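Local coordinates for protein aryl acylamidase (bacterium CSBL00001, PDB 4YJI) that probably hydrolyses the amide bond of aryl acylamides as an amidase signature family enzyme, and binds N-(4-hydroxyphenyl)acetamide in its pocket, at residues S26-V31 with A62-I67; P134-R139 with A350-A355; H441-V446 with G457-G462. The protein carries 1 engineered substitution. All blocks are in the same frame, centred on the assembly; numbering follows the deposited sequence.

Contact 1 of 3, residues S26-V31 with A62-I67; sequences SPREVV and ALERRI
A capping box starts helix 27-45, and its serine, Ser26, is at the same time gripped by Glu64 from near the C-terminal end of helix 53-68. The two helices run roughly antiparallel, with short-segment axes 9.7 Å apart at 150°, and the helix start at Pro27 faces Glu64. In the box, Ser26 OG accepts from Arg28 N at 3.0 Å, while Ser26 N gives a nearly straight bond to Glu29 OE2 (2.8 Å), meeting that carboxylate from above its plane. Across the contact Ser26 OG donates to Glu64 OE1 at 2.6 Å, so one hydroxyl serves both as helix cap and as interhelical tie. Glu64 reaches it with CG anti to the backbone N (chi1 179°) and the chain extended beyond, which brings the carboxylate alongside the N-cap serine of the other helix. Its two oxygens divide the work: OE1 is met on the anti side by the serine, and OE2 takes the salt bridge from Arg28. The positive end of the helix dipole and the Arg28 guanidinium would both tend to favour the ionised carboxylate. Beside this polar cluster lies an apolar wedge. Pro27 CG sits 3.8 Å from Leu63 CG and 3.9 Å from Ile67 CD1, the proline ring crossing the leucine side chain at about a right angle. Val20 of helix 13-21 also touches Ile67, so a third helix borders this apolar side, and Ala60, one turn before Glu64, lies against Pro27 as well. The outer margin belongs to Arg28, whose extended chain runs across the glutamate and turns the edge of its guanidinium to it: Arg28 NE donates to Glu64 OE2 at 3.1 Å, the oxygen lying near the guanidinium plane although the two flat groups are 59° apart.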
loop_
_atom_site.group_PDB
_atom_site.type_symbol
_atom_site.label_atom_id
_atom_site.label_comp_id
_atom_site.label_asym_id
_atom_site.label_seq_id
_atom_site.Cartn_x
_atom_site.Cartn_y
_atom_site.Cartn_z
ATOM N N SER A 26 -17.733 22.580 -8.452
ATOM C CA SER A 26 -18.733 21.583 -8.078
ATOM C C SER A 26 -18.138 20.182 -8.034
ATOM O O SER A 26 -17.274 19.862 -8.838
ATOM C CB SER A 26 -19.891 21.593 -9.075
ATOM O OG SER A 26 -20.776 20.512 -8.818
ATOM N N PRO A 27 -18.631 19.329 -7.114
ATOM C CA PRO A 27 -18.298 17.897 -7.113
ATOM C C PRO A 27 -18.527 17.278 -8.493
ATOM O O PRO A 27 -17.786 16.390 -8.898
ATOM C CB PRO A 27 -19.271 17.304 -6.087
ATOM C CG PRO A 27 -19.618 18.419 -5.201
ATOM C CD PRO A 27 -19.525 19.690 -6.002
ATOM N N ARG A 28 -19.546 17.753 -9.208
ATOM C CA ARG A 28 -19.796 17.297 -10.576
ATOM C C ARG A 28 -18.592 17.488 -11.491
ATOM O O ARG A 28 -18.260 16.602 -12.287
ATOM C CB ARG A 28 -20.980 18.039 -11.181
ATOM C CG ARG A 28 -22.322 17.758 -10.543
ATOM C CD ARG A 28 -23.376 18.330 -11.476
ATOM N NE ARG A 28 -24.729 18.352 -10.931
ATOM C CZ ARG A 28 -25.640 17.421 -11.188
ATOM N NH1 ARG A 28 -25.321 16.372 -11.947
ATOM N NH2 ARG A 28 -26.868 17.535 -10.688
ATOM N N GLU A 29 -17.957 18.657 -11.392
ATOM C CA GLU A 29 -16.819 18.977 -12.244
ATOM C C GLU A 29 -15.585 18.190 -11.800
ATOM O O GLU A 29 -14.774 17.776 -12.630
ATOM C CB GLU A 29 -16.488 20.485 -12.237
ATOM C CG GLU A 29 -17.658 21.456 -12.253
ATOM C CD GLU A 29 -17.226 22.881 -11.872
ATOM O OE1 GLU A 29 -16.155 23.319 -12.358
ATOM O OE2 GLU A 29 -17.934 23.551 -11.086
ATOM N N VAL A 30 -15.431 18.006 -10.492
ATOM C CA VAL A 30 -14.343 17.172 -9.995
ATOM C C VAL A 30 -14.434 15.785 -10.629
ATOM O O VAL A 30 -13.442 15.257 -11.135
ATOM C CB VAL A 30 -14.359 17.051 -8.457
ATOM C CG1 VAL A 30 -13.324 16.023 -8.000
ATOM C CG2 VAL A 30 -14.084 18.416 -7.826
ATOM N N VAL A 31 -15.634 15.214 -10.647
ATOM C CA VAL A 31 -15.798 13.875 -11.211
ATOM C C VAL A 31 -15.527 13.870 -12.716
ATOM O O VAL A 31 -14.770 13.028 -13.205
ATOM C CB VAL A 31 -17.198 13.319 -10.906
ATOM C CG1 VAL A 31 -17.501 12.070 -11.729
ATOM C CG2 VAL A 31 -17.316 13.018 -9.407
ATOM N N ALA A 62 -25.651 14.478 -5.507
ATOM C CA ALA A 62 -26.174 14.552 -4.152
ATOM C C ALA A 62 -25.289 15.425 -3.256
ATOM O O ALA A 62 -25.787 16.206 -2.455
ATOM C CB ALA A 62 -26.314 13.149 -3.567
ATOM N N LEU A 63 -23.974 15.281 -3.388
ATOM C CA LEU A 63 -23.048 16.112 -2.613
ATOM C C LEU A 63 -23.225 17.583 -2.976
ATOM O O LEU A 63 -23.260 18.468 -2.102
ATOM C CB LEU A 63 -21.607 15.671 -2.863
ATOM C CG LEU A 63 -20.535 16.447 -2.099
ATOM C CD1 LEU A 63 -20.829 16.433 -0.605
ATOM C CD2 LEU A 63 -19.162 15.856 -2.396
ATOM N N GLU A 64 -23.350 17.849 -4.275
ATOM C CA GLU A 64 -23.554 19.216 -4.734
ATOM C C GLU A 64 -24.809 19.828 -4.105
ATOM O O GLU A 64 -24.781 20.973 -3.642
ATOM C CB GLU A 64 -23.655 19.267 -6.253
ATOM C CG GLU A 64 -23.895 20.662 -6.795
ATOM C CD GLU A 64 -24.226 20.656 -8.268
ATOM O OE1 GLU A 64 -23.346 21.039 -9.073
ATOM O OE2 GLU A 64 -25.370 20.273 -8.618
ATOM N N ARG A 65 -25.893 19.059 -4.062
ATOM C CA ARG A 65 -27.142 19.561 -3.478
ATOM C C ARG A 65 -26.950 19.928 -2.012
ATOM O O ARG A 65 -27.401 20.982 -1.562
ATOM C CB ARG A 65 -28.271 18.536 -3.612
ATOM C CG ARG A 65 -29.644 19.112 -3.225
ATOM C CD ARG A 65 -30.692 18.026 -2.937
ATOM N NE ARG A 65 -30.285 17.157 -1.840
ATOM C CZ ARG A 65 -30.348 17.501 -0.557
ATOM N NH1 ARG A 65 -30.820 18.692 -0.214
ATOM N NH2 ARG A 65 -29.940 16.657 0.383
ATOM N N ARG A 66 -26.274 19.060 -1.269
ATOM C CA ARG A 66 -26.041 19.306 0.143
ATOM C C ARG A 66 -25.189 20.552 0.369
ATOM O O ARG A 66 -25.439 21.324 1.299
ATOM C CB ARG A 66 -25.385 18.089 0.805
ATOM C CG ARG A 66 -26.381 16.978 1.146
ATOM C CD ARG A 66 -25.740 15.881 1.975
ATOM N NE ARG A 66 -25.003 14.927 1.156
ATOM C CZ ARG A 66 -23.729 14.586 1.349
ATOM N NH1 ARG A 66 -23.028 15.125 2.345
ATOM N NH2 ARG A 66 -23.155 13.691 0.547
ATOM N N ILE A 67 -24.186 20.746 -0.478
ATOM C CA ILE A 67 -23.335 21.932 -0.376
ATOM C C ILE A 67 -24.136 23.211 -0.659
ATOM O O ILE A 67 -24.020 24.202 0.074
ATOM C CB ILE A 67 -22.143 21.848 -1.341
ATOM C CG1 ILE A 67 -21.170 20.758 -0.887
ATOM C CG2 ILE A 67 -21.407 23.201 -1.419
ATOM C CD1 ILE A 67 -20.114 20.443 -1.911
#

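Contact 2 of 3, residues P134-R139 with A350-A355; sequences PVYGFR and ADIPDA. With TYL (N-(4-hydroxyphenyl)acetamide (tylenol)), chain C.
Val135 projects from the loop after strand 126-131 onto the turn that leads into helix 354-362, and its branches divide between three residues there. Val135 CB lies 4.0 Å from Pro353 CD. Val135 CG1, anti to the backbone N (chi1 174°), rests on the same proline carbon and, 4.2 Å away, on Ile352 CD1. Val135 CG2 goes to the backbone instead, 3.9 Å from Asp351 O. Ile352 CD1 touches two side chains, since it also meets the edge of the Tyr136 ring at CE2 (4.3 Å), near the ring plane. Beyond that edge a hydrogen bond between Tyr136 OH and Ser333 OG of helix 315-339 holds the phenol. Farther along the loop the Arg139 chain bends at chi3 and brings Arg139 NH2 to 3.7 Å from Pro353 CB, with Ala355 CB next to it; no hydrogen bond joins the two segments, and NH1 is bonded to the carbonyl of Thr413. While these side chains face the turn, the backbone serves the ligand: the amide N of N-(4-hydroxyphenyl)acetamide donates to Gly137 O at 2.8 Å, with an N-H...O angle of 165°. Gly184 N and Gly185 N hydrogen-bond the same ligand from another part of the chain, and the loop 134-139 forms one wall of the aryl acylamide pocket of this amidase signature enzyme.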
loop_
_atom_site.group_PDB
_atom_site.type_symbol
_atom_site.label_atom_id
_atom_site.label_comp_id
_atom_site.label_asym_id
_atom_site.label_seq_id
_atom_site.Cartn_x
_atom_site.Cartn_y
_atom_site.Cartn_z
ATOM N N PRO A 134 -1.844 -7.858 -8.435
ATOM C CA PRO A 134 -1.546 -9.229 -8.860
ATOM C C PRO A 134 -2.461 -10.229 -8.175
ATOM O O PRO A 134 -3.052 -9.900 -7.142
ATOM C CB PRO A 134 -0.106 -9.433 -8.400
ATOM C CG PRO A 134 -0.014 -8.578 -7.166
ATOM C CD PRO A 134 -0.800 -7.329 -7.548
ATOM N N VAL A 135 -2.551 -11.440 -8.719
ATOM C CA VAL A 135 -3.441 -12.472 -8.186
ATOM C C VAL A 135 -3.192 -12.775 -6.710
ATOM O O VAL A 135 -2.063 -13.078 -6.310
ATOM C CB VAL A 135 -3.310 -13.784 -8.998
ATOM C CG1 VAL A 135 -4.118 -14.913 -8.358
ATOM C CG2 VAL A 135 -3.741 -13.557 -10.451
ATOM N N TYR A 136 -4.253 -12.667 -5.907
ATOM C CA TYR A 136 -4.199 -12.891 -4.457
ATOM C C TYR A 136 -3.151 -12.044 -3.732
ATOM O O TYR A 136 -2.756 -12.367 -2.609
ATOM C CB TYR A 136 -3.953 -14.374 -4.149
ATOM C CG TYR A 136 -5.215 -15.205 -4.125
ATOM C CD1 TYR A 136 -6.187 -14.989 -3.153
ATOM C CD2 TYR A 136 -5.440 -16.215 -5.062
ATOM C CE1 TYR A 136 -7.351 -15.751 -3.111
ATOM C CE2 TYR A 136 -6.610 -16.982 -5.028
ATOM C CZ TYR A 136 -7.557 -16.740 -4.049
ATOM O OH TYR A 136 -8.724 -17.475 -3.987
ATOM N N GLY A 137 -2.715 -10.959 -4.369
ATOM C CA GLY A 137 -1.710 -10.075 -3.803
ATOM C C GLY A 137 -0.335 -10.717 -3.658
ATOM O O GLY A 137 0.538 -10.186 -2.967
ATOM N N PHE A 138 -0.123 -11.844 -4.327
ATOM C CA PHE A 138 0.999 -12.715 -3.953
ATOM C C PHE A 138 2.309 -12.398 -4.688
ATOM O O PHE A 138 2.971 -13.304 -5.197
ATOM C CB PHE A 138 0.617 -14.185 -4.172
ATOM C CG PHE A 138 1.199 -15.128 -3.135
ATOM C CD1 PHE A 138 2.539 -15.460 -3.155
ATOM C CD2 PHE A 138 0.396 -15.687 -2.156
ATOM C CE1 PHE A 138 3.081 -16.321 -2.207
ATOM C CE2 PHE A 138 0.928 -16.555 -1.214
ATOM C CZ PHE A 138 2.279 -16.864 -1.237
ATOM N N ARG A 139 2.684 -11.120 -4.715
ATOM C CA ARG A 139 3.988 -10.662 -5.209
ATOM C C ARG A 139 4.116 -9.148 -5.055
ATOM O O ARG A 139 3.104 -8.445 -4.913
ATOM C CB ARG A 139 4.210 -11.052 -6.678
ATOM C CG ARG A 139 3.127 -10.579 -7.629
ATOM C CD ARG A 139 3.346 -11.143 -9.035
ATOM N NE ARG A 139 3.219 -12.598 -9.048
ATOM C CZ ARG A 139 3.812 -13.403 -9.927
ATOM N NH1 ARG A 139 4.596 -12.899 -10.881
ATOM N NH2 ARG A 139 3.626 -14.720 -9.838
ATOM N N ALA A 350 -5.530 -22.352 -14.864
ATOM C CA ALA A 350 -4.690 -21.432 -15.624
ATOM C C ALA A 350 -4.703 -20.015 -15.043
ATOM O O ALA A 350 -3.800 -19.226 -15.314
ATOM C CB ALA A 350 -5.127 -21.397 -17.080
ATOM N N ASP A 351 -5.721 -19.697 -14.247
ATOM C CA ASP A 351 -5.850 -18.347 -13.701
ATOM C C ASP A 351 -4.881 -18.100 -12.540
ATOM O O ASP A 351 -4.676 -16.960 -12.125
ATOM C CB ASP A 351 -7.285 -18.091 -13.248
ATOM C CG ASP A 351 -8.270 -18.044 -14.417
ATOM O OD1 ASP A 351 -7.827 -18.108 -15.590
ATOM O OD2 ASP A 351 -9.486 -17.932 -14.161
ATOM N N ILE A 352 -4.289 -19.175 -12.028
ATOM C CA ILE A 352 -3.352 -19.096 -10.906
ATOM C C ILE A 352 -1.903 -19.267 -11.375
ATOM O O ILE A 352 -1.572 -20.283 -11.983
ATOM C CB ILE A 352 -3.651 -20.188 -9.844
ATOM C CG1 ILE A 352 -5.114 -20.150 -9.377
ATOM C CG2 ILE A 352 -2.680 -20.085 -8.664
ATOM C CD1 ILE A 352 -5.544 -18.835 -8.723
ATOM N N PRO A 353 -1.033 -18.286 -11.077
ATOM C CA PRO A 353 0.392 -18.383 -11.432
ATOM C C PRO A 353 1.050 -19.621 -10.819
ATOM O O PRO A 353 0.724 -19.987 -9.689
ATOM C CB PRO A 353 0.999 -17.103 -10.841
ATOM C CG PRO A 353 -0.158 -16.185 -10.609
ATOM C CD PRO A 353 -1.349 -17.044 -10.352
ATOM N N ASP A 354 1.954 -20.257 -11.556
ATOM C CA ASP A 354 2.649 -21.441 -11.055
ATOM C C ASP A 354 3.381 -21.171 -9.743
ATOM O O ASP A 354 3.383 -22.012 -8.853
ATOM C CB ASP A 354 3.645 -21.959 -12.096
ATOM C CG ASP A 354 2.960 -22.556 -13.321
ATOM O OD1 ASP A 354 1.752 -22.873 -13.234
ATOM O OD2 ASP A 354 3.634 -22.714 -14.367
ATOM N N ALA A 355 4.015 -20.004 -9.636
ATOM C CA ALA A 355 4.764 -19.648 -8.429
ATOM C C ALA A 355 3.857 -19.604 -7.205
ATOM O O ALA A 355 4.278 -19.915 -6.094
ATOM C CB ALA A 355 5.472 -18.308 -8.618
HETATM C C1 TYL C . -0.828 -8.826 -0.078
HETATM C C2 TYL C . -1.674 -7.753 0.179
HETATM C C3 TYL C . -2.898 -7.983 0.792
HETATM C C4 TYL C . -3.264 -9.279 1.132
HETATM C C5 TYL C . -2.421 -10.350 0.865
HETATM C C6 TYL C . -1.197 -10.126 0.251
HETATM N N TYL C . 0.415 -8.623 -0.707
HETATM C C TYL C . 1.371 -7.723 -0.259
HETATM C CM TYL C . 2.644 -7.638 -1.072
HETATM O O4 TYL C . -4.505 -9.521 1.753
HETATM O O TYL C . 1.192 -7.042 0.739
#

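Contact 3 of 3, residues H441-V446 with G457-G462; sequences HPSASV and GMLIIG
Two neighbouring strands of a beta hairpin, 443-451 and 454-462, pair here in the antiparallel sense at the centre of the large mixed sheet. Ala444 and Ile460 form a hydrogen-bonded pair, with Ala444 N to Ile460 O at 3.0 Å and Ile460 N to Ala444 O at 2.9 Å. Val446 and Met458 form the next one, with Val446 N to Met458 O at 2.8 Å. Between them Ser445 and Leu459 make a non-hydrogen-bonded pair, as do Ser443 and Ile461 on the far side of Ala444. Beyond these, Gly462 N still reaches Pro442 O at 3.0 Å. In the amidase signature fold such a mixed sheet is packed between helices, and here Ala444, Val446, Met458 and Ile460 make up one covered face. On it Val446 CG2 meets Ile460 CD1 obliquely at 3.8 Å; Phe477 of helix 467-480 and Phe297 of helix 284-299 lie over these residues. The face of Ser443, Ser445, Leu459 and Ile461 mixes hydroxyls with branched chains. Leu459 CG stands anti to the backbone N (chi1 -163°), which brings Leu459 CD1 back over the neighbouring strand, 3.4 Å from Ala444 O and beside Ser443 OG. The two buried serine hydroxyls are satisfied by side chains of other strands and loops, Ser443 by Gln201 and Ser445 by Thr399. At the open end of the hairpin His441 turns its ring edge to Gly462 O, a buried carbonyl oxygen without a hydrogen-bond partner in the model; His441 CD2 lies 3.3 Å from it, in the ring plane, while ND1 of the same ring is bonded to Ser439 OG.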
loop_
_atom_site.group_PDB
_atom_site.type_symbol
_atom_site.label_atom_id
_atom_site.label_comp_id
_atom_site.label_asym_id
_atom_site.label_seq_id
_atom_site.Cartn_x
_atom_site.Cartn_y
_atom_site.Cartn_z
ATOM N N HIS A 441 4.272 -3.034 13.827
ATOM C CA HIS A 441 4.700 -1.640 13.938
ATOM C C HIS A 441 4.216 -0.794 12.764
ATOM O O HIS A 441 4.191 -1.257 11.625
ATOM C CB HIS A 441 6.232 -1.559 14.026
ATOM C CG HIS A 441 6.798 -2.207 15.249
ATOM N ND1 HIS A 441 6.817 -3.572 15.416
ATOM C CD2 HIS A 441 7.348 -1.676 16.371
ATOM C CE1 HIS A 441 7.359 -3.860 16.592
ATOM N NE2 HIS A 441 7.677 -2.728 17.193
ATOM N N PRO A 442 3.867 0.472 13.033
ATOM C CA PRO A 442 3.484 1.374 11.947
ATOM C C PRO A 442 4.725 1.752 11.136
ATOM O O PRO A 442 5.816 1.842 11.701
ATOM C CB PRO A 442 2.921 2.592 12.685
ATOM C CG PRO A 442 3.742 2.625 13.974
ATOM C CD PRO A 442 3.924 1.155 14.336
ATOM N N SER A 443 4.565 1.959 9.838
ATOM C CA SER A 443 5.681 2.441 9.035
ATOM C C SER A 443 5.177 3.148 7.786
ATOM O O SER A 443 4.030 2.944 7.348
ATOM C CB SER A 443 6.622 1.285 8.658
ATOM O OG SER A 443 5.989 0.424 7.747
ATOM N N ALA A 444 6.026 4.003 7.227
ATOM C CA ALA A 444 5.689 4.703 5.994
ATOM C C ALA A 444 6.868 4.694 5.041
ATOM O O ALA A 444 8.009 4.848 5.470
ATOM C CB ALA A 444 5.272 6.136 6.284
ATOM N N SER A 445 6.595 4.505 3.754
ATOM C CA SER A 445 7.639 4.694 2.755
ATOM C C SER A 445 7.650 6.143 2.277
ATOM O O SER A 445 6.631 6.668 1.787
ATOM C CB SER A 445 7.465 3.745 1.574
ATOM O OG SER A 445 8.543 3.926 0.657
ATOM N N VAL A 446 8.802 6.781 2.444
ATOM C CA VAL A 446 9.018 8.175 2.059
ATOM C C VAL A 446 9.955 8.248 0.849
ATOM O O VAL A 446 10.984 7.584 0.828
ATOM C CB VAL A 446 9.625 8.980 3.213
ATOM C CG1 VAL A 446 9.988 10.345 2.747
ATOM C CG2 VAL A 446 8.660 9.065 4.390
ATOM N N GLY A 457 12.584 4.416 -2.190
ATOM C CA GLY A 457 11.977 4.836 -0.941
ATOM C C GLY A 457 12.791 4.503 0.299
ATOM O O GLY A 457 13.539 3.528 0.336
ATOM N N MET A 458 12.626 5.322 1.325
ATOM C CA MET A 458 13.127 5.008 2.655
ATOM C C MET A 458 11.951 4.685 3.566
ATOM O O MET A 458 10.933 5.387 3.541
ATOM C CB MET A 458 13.924 6.174 3.217
ATOM C CG MET A 458 14.338 5.953 4.650
ATOM S SD MET A 458 15.477 7.232 5.234
ATOM C CE MET A 458 14.421 8.651 5.152
ATOM N N LEU A 459 12.073 3.619 4.347
ATOM C CA LEU A 459 11.031 3.263 5.316
ATOM C C LEU A 459 11.309 3.886 6.684
ATOM O O LEU A 459 12.415 3.794 7.214
ATOM C CB LEU A 459 10.919 1.744 5.454
ATOM C CG LEU A 459 9.611 1.251 6.103
ATOM C CD1 LEU A 459 8.422 1.496 5.161
ATOM C CD2 LEU A 459 9.714 -0.221 6.466
ATOM N N ILE A 460 10.301 4.548 7.236
ATOM C CA ILE A 460 10.361 5.060 8.593
ATOM C C ILE A 460 9.474 4.164 9.448
ATOM O O ILE A 460 8.292 4.056 9.166
ATOM C CB ILE A 460 9.856 6.512 8.684
ATOM C CG1 ILE A 460 10.664 7.420 7.753
ATOM C CG2 ILE A 460 9.889 6.990 10.145
ATOM C CD1 ILE A 460 10.252 8.897 7.811
ATOM N N ILE A 461 10.039 3.518 10.461
ATOM C CA ILE A 461 9.272 2.634 11.350
ATOM C C ILE A 461 9.160 3.231 12.748
ATOM O O ILE A 461 10.157 3.689 13.336
ATOM C CB ILE A 461 9.912 1.227 11.458
ATOM C CG1 ILE A 461 10.165 0.629 10.073
ATOM C CG2 ILE A 461 9.035 0.279 12.268
ATOM C CD1 ILE A 461 10.876 -0.716 10.126
ATOM N N GLY A 462 7.943 3.243 13.291
ATOM C CA GLY A 462 7.764 3.671 14.669
ATOM C C GLY A 462 7.518 2.533 15.646
ATOM O O GLY A 462 7.292 1.388 15.238
#

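Overall arrangement
From the N terminus, contact 1 comes first: it closes a loop of 30 residues, mostly helical, by joining the start of helix 27-45 to helix 53-68 at the periphery, its centre about 28 Å from the centre of the chain. Contact 2 opens later and spans 210 residues, bringing the ligand-binding loop that follows strand 126-131 to the start of helix 354-362. Contact 3 follows as a local hairpin closure, only 10 residues long, inside the eight-stranded sheet. The three loops are in series, neither nested nor crossed. Contacts 2 and 3 lie on opposite sides of the chain's centre, nearest atoms about 14 Å apart; those of contact 1 are about 25 Å from contact 2 and 24 Å from contact 3.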